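Local atomic coordinates of putative uncharacterized protein (Ustilago maydis, PDB entry 4GNX), a protein that binds single-stranded DNA through OB-fold domains, probably as the large subunit of the replication protein A complex. Residues E51-F57 with N93-F99; L40-N44 with F64-L68; G171-V175 with A245-Y250. One frame throughout, in Å; residues are numbered along the deposited sequence.

Contact 1: E51-F57 with N93-F99; sequences EIKATGF and NEYEITF. With nucleotides of chain G.
Start with I52, I97 and F99, the three residues with the largest areas buried by this pairing of two strands running the same way. Residues 51-57 and 95-99 are extended, their axes 4.6 Å apart at the closest and 27° from parallel. The register sets A54 beside I97 (CA to CA 4.3 Å) and T55 beside T98 (CA to CA 4.9 Å). Three backbone hydrogen bonds fix it: I97 N to K53 O at 2.7 Å, T55 N to I97 O at 2.8 Å and F99 N to T55 O at 2.9 Å, so I97 and T55 each take part in two. This is the parallel pairing that closes an OB-fold barrel, strand 51-57 being held by strand 39-46 on its other edge.

I52 points toward the opposite segment with chi1 t; its CD1 lies 3.7 Å from E96 CA and its CG2 4.0 Å from I97 CD1. I97 (chi1 m, chi2 t) shares a face with A54, CB to CB 3.8 Å. On that face F99, also chi1 m, brings CZ to 3.5 Å from A54 CB, and its CD2 is 4.0 Å from N of G56, which has no side chain to obstruct the ring.

Before the strand N93 makes an Asx turn, OD1 accepting from Y95 N at 2.8 Å, while its ND2 donates to E51 O at 3.1 Å. T98 points to the other face, its CG2 3.8 Å from F57 CD2 at the ring edge. The base of DT2 of chain G lies over one face of the F57 ring, and F57 CE1 comes within 3.5 Å of the sugar atom C2'.

Contact 2: L40-N44 with F64-L68; sequences LFSVN and FYPLL. With nucleotides of chain G.
In an OB fold the connection between the third and fourth barrel strands carries a helix closing one end of the barrel; here the turn leaving it, 64-68, packs on strand 39-46. Residues 40-44 are extended; 65-67 have helical backbone angles, L68 N giving F64 O a weak hydrogen bond of 3.0 Å. F41 faces Y65 (CA-CA 7.4 Å) and V43 faces L68 (CA-CA 8.3 Å). Apolar contacts, and no hydrogen bond, join the segments. F41 (chi1 p) points at the turn, and Y65 (chi1 t) sets its ring edge to the F41 face, offset edge-to-face: centroids 5.3 Å apart, planes at 84°, F41 CD1 to Y65 CD1 3.5 Å. L68 CD1 lies near the F41 ring plane, 4.2 Å from F41 CZ and 4.3 Å from V43 CG2. L40 CD2 instead lies 3.8 Å from O4' of DT3 of chain G. Strand 17-30 borders this packing, K25 NZ hydrogen-bonding to the carbonyl oxygens of Y65 and L68, and strand 104-107 adds I105 against F64 and L68.

Contact 3: G171-V175 with A245-Y250; sequences GNRSV and AQFQPY
Take the chain from A245 onward, past helix 229-242, and it runs extended through Q248, then turns at P249 and Y250, with no regular strand. It passes beside residues 171-175 in a broadly similar direction (39° between the end-to-end lines of 172-175 and 245-250). A245 and Q246 only brush N172. F247 comes next, its CA 5.0 Å from the CA of N172; the F247 ring lies with its edge toward N172 CA, and F247 CA makes a CA-H...O contact of 3.3 Å to N172 O. N172 itself has left-handed backbone angles (phi 65°, psi 22°), which turn the chain into the extended R173 and S174.

Q248 is the hub. Its N gives a weak hydrogen bond to N172 O at 3.1 Å, and its O accepts twice from S174, from N at 2.7 Å and from OG at 3.0 Å, S174 having chi1 p. Its CB sits over one face of the R173 guanidinium. P249 points away and carries the path on to Y250, whose backbone has a positive phi of 88°.

Although R173 starts out away from this segment, its side chain curls back over the Y250 ring: a cation-pi contact with CZ 4.7 Å from the ring centroid and 12° off the normal. V175 CB meets Y250 CD1 at 4.3 Å.

The arrangement docks the linker between the second OB domain and the third on the second. F247 rests on V168 of strand 159-168, the antiparallel neighbour of strand 174-180; the Y250 hydroxyl hydrogen-bonds to I124 O, and the Y250 side chain also touches L127 and R212.

Overall arrangement
Contacts 1 and 2 belong to one OB barrel, their centres 11 Å apart, and they meet where strands 39-46 and 51-57 lie side by side: A54 O to V43 N is 2.8 Å and G56 N to F41 O is 2.9 Å, both probable hydrogen bonds. Both also reach the bound strand, through successive nucleotides: DT2 of chain G at F57 in contact 1 and DT3 of chain G at L40 in contact 2, and F57 and L40 touch each other. Contact 3 sits on the next OB domain, its centre 40 Å from that of contact 1 and 37 Å from that of contact 2; its nearest atom is about 11 Å from the DNA.

Contact 1: E51-F57 with N93-F99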
# COMPACT_ATOMS: atom_id res chain seq x y z
N GLU C 51 -7.48 -7.32 24.39
CA GLU C 51 -6.64 -6.14 24.52
C GLU C 51 -7.43 -4.85 24.32
O GLU C 51 -8.45 -4.83 23.62
CB GLU C 51 -5.48 -6.22 23.54
CG GLU C 51 -4.48 -7.32 23.86
CD GLU C 51 -3.41 -7.52 22.78
OE1 GLU C 51 -3.69 -8.26 21.80
OE2 GLU C 51 -2.29 -6.96 22.92
N ILE C 52 -6.97 -3.77 24.95
CA ILE C 52 -7.54 -2.46 24.67
C ILE C 52 -6.51 -1.37 24.88
O ILE C 52 -5.62 -1.50 25.74
CB ILE C 52 -8.82 -2.18 25.50
CG1 ILE C 52 -9.50 -0.89 25.04
CG2 ILE C 52 -8.51 -2.11 26.99
CD1 ILE C 52 -11.01 -0.90 25.08
N LYS C 53 -6.64 -0.31 24.09
CA LYS C 53 -5.85 0.89 24.24
C LYS C 53 -6.51 1.90 25.18
O LYS C 53 -7.72 2.17 25.10
CB LYS C 53 -5.66 1.56 22.89
CG LYS C 53 -4.67 2.69 22.92
CD LYS C 53 -4.53 3.35 21.56
CE LYS C 53 -3.62 4.56 21.67
NZ LYS C 53 -3.14 5.03 20.35
N ALA C 54 -5.70 2.48 26.06
CA ALA C 54 -6.14 3.59 26.87
C ALA C 54 -5.22 4.80 26.70
O ALA C 54 -4.00 4.65 26.56
CB ALA C 54 -6.21 3.16 28.30
N THR C 55 -5.79 6.00 26.70
CA THR C 55 -5.03 7.22 26.48
C THR C 55 -5.37 8.27 27.53
O THR C 55 -6.53 8.43 27.94
CB THR C 55 -5.36 7.83 25.10
OG1 THR C 55 -5.05 6.89 24.07
CG2 THR C 55 -4.58 9.11 24.87
N GLY C 56 -4.35 9.01 27.94
CA GLY C 56 -4.57 10.13 28.82
C GLY C 56 -4.14 11.40 28.14
O GLY C 56 -3.09 11.42 27.48
N PHE C 57 -4.94 12.46 28.29
CA PHE C 57 -4.64 13.77 27.75
C PHE C 57 -4.34 14.79 28.85
O PHE C 57 -4.88 14.71 29.96
CB PHE C 57 -5.80 14.27 26.91
CG PHE C 57 -5.98 13.54 25.61
CD1 PHE C 57 -5.31 13.96 24.47
CD2 PHE C 57 -6.86 12.46 25.52
CE1 PHE C 57 -5.49 13.30 23.25
CE2 PHE C 57 -7.03 11.80 24.31
CZ PHE C 57 -6.35 12.22 23.18
N ASN C 93 -9.42 -3.71 18.18
CA ASN C 93 -10.60 -3.34 18.96
C ASN C 93 -11.37 -2.18 18.38
O ASN C 93 -10.82 -1.15 18.04
CB ASN C 93 -10.22 -3.05 20.40
CG ASN C 93 -11.38 -3.20 21.37
OD1 ASN C 93 -12.56 -3.02 21.02
ND2 ASN C 93 -11.05 -3.53 22.62
N GLU C 94 -12.67 -2.38 18.29
CA GLU C 94 -13.66 -1.35 17.97
C GLU C 94 -13.64 -0.17 18.96
O GLU C 94 -13.86 0.98 18.57
CB GLU C 94 -15.02 -2.04 18.01
CG GLU C 94 -16.20 -1.23 17.53
CD GLU C 94 -17.53 -1.82 17.98
OE1 GLU C 94 -18.56 -1.52 17.34
OE2 GLU C 94 -17.53 -2.59 18.97
N TYR C 95 -13.39 -0.45 20.24
CA TYR C 95 -13.33 0.63 21.22
C TYR C 95 -11.91 0.91 21.76
O TYR C 95 -10.98 0.12 21.56
CB TYR C 95 -14.29 0.35 22.38
CG TYR C 95 -15.74 0.14 21.94
CD1 TYR C 95 -16.38 1.10 21.17
CD2 TYR C 95 -16.45 -1.00 22.32
CE1 TYR C 95 -17.68 0.93 20.76
CE2 TYR C 95 -17.76 -1.18 21.92
CZ TYR C 95 -18.37 -0.22 21.15
OH TYR C 95 -19.68 -0.39 20.75
N GLU C 96 -11.76 2.08 22.39
CA GLU C 96 -10.64 2.36 23.29
C GLU C 96 -11.06 3.17 24.53
O GLU C 96 -12.22 3.61 24.62
CB GLU C 96 -9.42 2.97 22.57
CG GLU C 96 -9.67 4.14 21.63
CD GLU C 96 -8.57 4.32 20.58
OE1 GLU C 96 -8.34 5.48 20.16
OE2 GLU C 96 -7.94 3.31 20.13
N ILE C 97 -10.14 3.31 25.49
CA ILE C 97 -10.44 4.01 26.74
C ILE C 97 -9.73 5.35 26.83
O ILE C 97 -8.56 5.47 26.49
CB ILE C 97 -9.99 3.18 27.92
CG1 ILE C 97 -10.85 1.92 28.06
CG2 ILE C 97 -9.99 4.02 29.20
CD1 ILE C 97 -10.22 0.87 28.94
N THR C 98 -10.44 6.37 27.31
CA THR C 98 -9.81 7.65 27.60
C THR C 98 -9.93 7.95 29.09
O THR C 98 -11.02 7.90 29.66
CB THR C 98 -10.42 8.83 26.81
OG1 THR C 98 -10.79 8.40 25.50
CG2 THR C 98 -9.41 9.95 26.67
N PHE C 99 -8.80 8.24 29.71
CA PHE C 99 -8.78 8.59 31.11
C PHE C 99 -9.34 9.99 31.31
O PHE C 99 -8.85 10.97 30.74
CB PHE C 99 -7.36 8.52 31.66
CG PHE C 99 -6.72 7.17 31.55
CD1 PHE C 99 -7.47 6.01 31.71
CD2 PHE C 99 -5.35 7.07 31.32
CE1 PHE C 99 -6.88 4.75 31.62
CE2 PHE C 99 -4.75 5.82 31.23
CZ PHE C 99 -5.51 4.66 31.38
P DT G 2 -11.95 15.34 18.42
OP1 DT G 2 -12.46 15.94 17.16
OP2 DT G 2 -11.66 13.89 18.47
O5' DT G 2 -10.64 16.16 18.82
C5' DT G 2 -9.47 15.50 19.33
C4' DT G 2 -8.33 16.48 19.47
O4' DT G 2 -8.42 17.16 20.75
C3' DT G 2 -6.94 15.86 19.42
O3' DT G 2 -6.04 16.74 18.76
C2' DT G 2 -6.58 15.67 20.88
C1' DT G 2 -7.34 16.78 21.60
N1 DT G 2 -7.90 16.38 22.90
C2 DT G 2 -7.59 17.13 24.01
O2 DT G 2 -6.88 18.11 23.97
N3 DT G 2 -8.15 16.67 25.18
C4 DT G 2 -8.97 15.57 25.35
O4 DT G 2 -9.41 15.29 26.46
C5 DT G 2 -9.25 14.83 24.13
C7 DT G 2 -10.13 13.62 24.21
C6 DT G 2 -8.71 15.26 22.99

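Contact 2: L40-N44 with F64-L68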
# COMPACT_ATOMS: atom_id res chain seq x y z
N LEU C 40 -0.17 14.14 25.69
CA LEU C 40 -0.87 12.88 25.86
C LEU C 40 0.07 11.69 25.92
O LEU C 40 1.26 11.79 25.61
CB LEU C 40 -1.86 12.67 24.72
CG LEU C 40 -1.28 12.35 23.35
CD1 LEU C 40 -1.06 10.86 23.16
CD2 LEU C 40 -2.24 12.87 22.28
N PHE C 41 -0.48 10.56 26.32
CA PHE C 41 0.27 9.33 26.27
C PHE C 41 -0.75 8.23 26.18
O PHE C 41 -1.95 8.45 26.35
CB PHE C 41 1.13 9.16 27.52
CG PHE C 41 0.40 8.53 28.66
CD1 PHE C 41 0.67 7.22 29.04
CD2 PHE C 41 -0.59 9.23 29.35
CE1 PHE C 41 -0.02 6.63 30.09
CE2 PHE C 41 -1.27 8.64 30.41
CZ PHE C 41 -1.00 7.34 30.78
N SER C 42 -0.27 7.03 25.93
CA SER C 42 -1.16 5.91 25.87
C SER C 42 -0.50 4.65 26.32
O SER C 42 0.71 4.51 26.33
CB SER C 42 -1.69 5.73 24.45
OG SER C 42 -0.65 5.31 23.60
N VAL C 43 -1.35 3.70 26.66
CA VAL C 43 -0.94 2.45 27.21
C VAL C 43 -1.77 1.37 26.53
O VAL C 43 -2.94 1.61 26.17
CB VAL C 43 -1.23 2.49 28.72
CG1 VAL C 43 -2.02 1.28 29.18
CG2 VAL C 43 0.06 2.69 29.50
N ASN C 44 -1.18 0.20 26.33
CA ASN C 44 -1.96 -0.93 25.86
C ASN C 44 -2.20 -1.86 27.02
O ASN C 44 -1.34 -2.01 27.90
CB ASN C 44 -1.28 -1.63 24.67
CG ASN C 44 -1.50 -0.90 23.35
OD1 ASN C 44 -2.06 0.20 23.30
ND2 ASN C 44 -1.06 -1.52 22.25
N PHE C 64 -1.38 9.98 35.79
CA PHE C 64 -1.23 8.54 35.58
C PHE C 64 0.03 8.04 34.90
O PHE C 64 0.38 6.86 35.05
CB PHE C 64 -2.46 7.99 34.88
CG PHE C 64 -3.74 8.35 35.57
CD1 PHE C 64 -3.96 7.99 36.90
CD2 PHE C 64 -4.73 9.06 34.91
CE1 PHE C 64 -5.14 8.33 37.55
CE2 PHE C 64 -5.91 9.39 35.55
CZ PHE C 64 -6.12 9.03 36.87
N TYR C 65 0.72 8.91 34.16
CA TYR C 65 1.92 8.47 33.46
C TYR C 65 2.91 7.85 34.44
O TYR C 65 3.37 6.73 34.20
CB TYR C 65 2.59 9.58 32.64
CG TYR C 65 3.75 9.04 31.82
CD1 TYR C 65 3.52 8.44 30.57
CD2 TYR C 65 5.06 9.08 32.29
CE1 TYR C 65 4.57 7.93 29.82
CE2 TYR C 65 6.11 8.57 31.55
CZ TYR C 65 5.86 8.00 30.31
OH TYR C 65 6.90 7.49 29.56
N PRO C 66 3.23 8.56 35.54
CA PRO C 66 4.15 7.97 36.51
C PRO C 66 3.59 6.68 37.08
O PRO C 66 4.32 5.72 37.28
CB PRO C 66 4.24 9.03 37.61
CG PRO C 66 3.84 10.30 36.94
CD PRO C 66 2.78 9.90 35.97
N LEU C 67 2.28 6.65 37.27
CA LEU C 67 1.60 5.55 37.96
C LEU C 67 1.58 4.21 37.22
O LEU C 67 1.52 3.16 37.85
CB LEU C 67 0.17 5.99 38.29
CG LEU C 67 -0.78 5.09 39.09
CD1 LEU C 67 -0.16 4.62 40.40
CD2 LEU C 67 -2.07 5.85 39.36
N LEU C 68 1.62 4.23 35.90
CA LEU C 68 1.45 3.00 35.13
C LEU C 68 2.77 2.52 34.55
O LEU C 68 3.46 3.26 33.85
CB LEU C 68 0.42 3.18 34.02
CG LEU C 68 -1.05 3.44 34.39
CD1 LEU C 68 -1.78 4.03 33.19
CD2 LEU C 68 -1.73 2.17 34.87
P DT G 3 -5.41 16.33 17.34
OP1 DT G 3 -4.99 17.61 16.71
OP2 DT G 3 -6.29 15.40 16.60
O5' DT G 3 -4.09 15.55 17.77
C5' DT G 3 -2.90 16.30 18.08
C4' DT G 3 -1.70 15.39 17.99
O4' DT G 3 -1.96 14.19 18.75
C3' DT G 3 -1.34 14.93 16.58
O3' DT G 3 0.08 15.04 16.42
C2' DT G 3 -1.80 13.49 16.55
C1' DT G 3 -1.59 13.07 17.98
N1 DT G 3 -2.40 11.92 18.44
C2 DT G 3 -1.76 10.71 18.59
O2 DT G 3 -0.58 10.54 18.35
N3 DT G 3 -2.57 9.69 19.03
C4 DT G 3 -3.92 9.76 19.33
O4 DT G 3 -4.52 8.76 19.72
C5 DT G 3 -4.52 11.07 19.15
C7 DT G 3 -5.98 11.25 19.44
C6 DT G 3 -3.74 12.07 18.72

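Contact 3: G171-V175 with A245-Y250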
# COMPACT_ATOMS: atom_id res chain seq x y z
N GLY C 171 22.96 -18.46 16.70
CA GLY C 171 23.12 -18.51 15.25
C GLY C 171 24.44 -17.93 14.76
O GLY C 171 24.79 -18.11 13.60
N ASN C 172 25.16 -17.25 15.66
CA ASN C 172 26.43 -16.56 15.36
C ASN C 172 26.27 -15.40 14.38
O ASN C 172 27.24 -15.00 13.72
CB ASN C 172 27.51 -17.54 14.87
CG ASN C 172 28.24 -18.23 16.01
OD1 ASN C 172 27.63 -18.62 17.01
ND2 ASN C 172 29.55 -18.40 15.87
N ARG C 173 25.05 -14.88 14.28
CA ARG C 173 24.76 -13.74 13.42
C ARG C 173 24.30 -12.57 14.28
O ARG C 173 23.55 -12.76 15.24
CB ARG C 173 23.71 -14.10 12.37
CG ARG C 173 24.18 -15.13 11.34
CD ARG C 173 23.44 -15.02 10.02
NE ARG C 173 23.72 -13.76 9.34
CZ ARG C 173 24.66 -13.59 8.41
NH1 ARG C 173 25.42 -14.60 8.03
NH2 ARG C 173 24.83 -12.39 7.86
N SER C 174 24.77 -11.38 13.93
CA SER C 174 24.40 -10.15 14.64
C SER C 174 23.52 -9.27 13.77
O SER C 174 23.65 -9.26 12.54
CB SER C 174 25.64 -9.39 15.09
OG SER C 174 26.17 -8.61 14.04
N VAL C 175 22.63 -8.52 14.42
CA VAL C 175 21.67 -7.66 13.73
C VAL C 175 21.54 -6.32 14.45
O VAL C 175 21.63 -6.26 15.68
CB VAL C 175 20.29 -8.35 13.58
CG1 VAL C 175 19.56 -8.45 14.92
CG2 VAL C 175 19.42 -7.62 12.55
N ALA C 245 33.80 -16.69 20.22
CA ALA C 245 33.76 -16.75 18.75
C ALA C 245 33.36 -15.41 18.14
O ALA C 245 32.96 -14.48 18.86
CB ALA C 245 32.81 -17.85 18.29
N GLN C 246 33.47 -15.31 16.82
CA GLN C 246 33.13 -14.08 16.11
C GLN C 246 31.82 -14.22 15.33
O GLN C 246 31.34 -15.33 15.11
CB GLN C 246 34.28 -13.66 15.20
CG GLN C 246 35.54 -13.27 15.95
CD GLN C 246 36.70 -12.93 15.03
OE1 GLN C 246 36.52 -12.66 13.85
NE2 GLN C 246 37.91 -12.95 15.59
N PHE C 247 31.25 -13.09 14.90
CA PHE C 247 29.89 -13.07 14.38
C PHE C 247 29.72 -12.49 12.96
O PHE C 247 30.70 -12.14 12.31
CB PHE C 247 28.97 -12.34 15.37
CG PHE C 247 29.06 -12.88 16.77
CD1 PHE C 247 29.60 -12.11 17.79
CD2 PHE C 247 28.61 -14.17 17.07
CE1 PHE C 247 29.69 -12.60 19.09
CE2 PHE C 247 28.70 -14.67 18.36
CZ PHE C 247 29.24 -13.89 19.37
N GLN C 248 28.47 -12.41 12.50
CA GLN C 248 28.12 -11.97 11.14
C GLN C 248 27.23 -10.72 11.12
O GLN C 248 26.23 -10.67 11.83
CB GLN C 248 27.43 -13.11 10.39
CG GLN C 248 28.39 -14.10 9.73
CD GLN C 248 28.59 -13.83 8.25
OE1 GLN C 248 28.49 -12.69 7.78
NE2 GLN C 248 28.87 -14.88 7.50
N PRO C 249 27.58 -9.73 10.29
CA PRO C 249 26.90 -8.43 10.33
C PRO C 249 25.54 -8.38 9.63
O PRO C 249 24.73 -7.50 9.94
CB PRO C 249 27.90 -7.51 9.63
CG PRO C 249 28.60 -8.38 8.66
CD PRO C 249 28.64 -9.76 9.27
N TYR C 250 25.29 -9.30 8.70
CA TYR C 250 24.04 -9.35 7.89
C TYR C 250 24.10 -8.50 6.59
O TYR C 250 23.56 -8.91 5.55
CB TYR C 250 22.79 -9.00 8.74
CG TYR C 250 21.73 -10.10 8.81
CD1 TYR C 250 21.33 -10.63 10.04
CD2 TYR C 250 21.12 -10.59 7.65
CE1 TYR C 250 20.36 -11.64 10.11
CE2 TYR C 250 20.16 -11.60 7.71
CZ TYR C 250 19.78 -12.12 8.94
OH TYR C 250 18.82 -13.11 8.99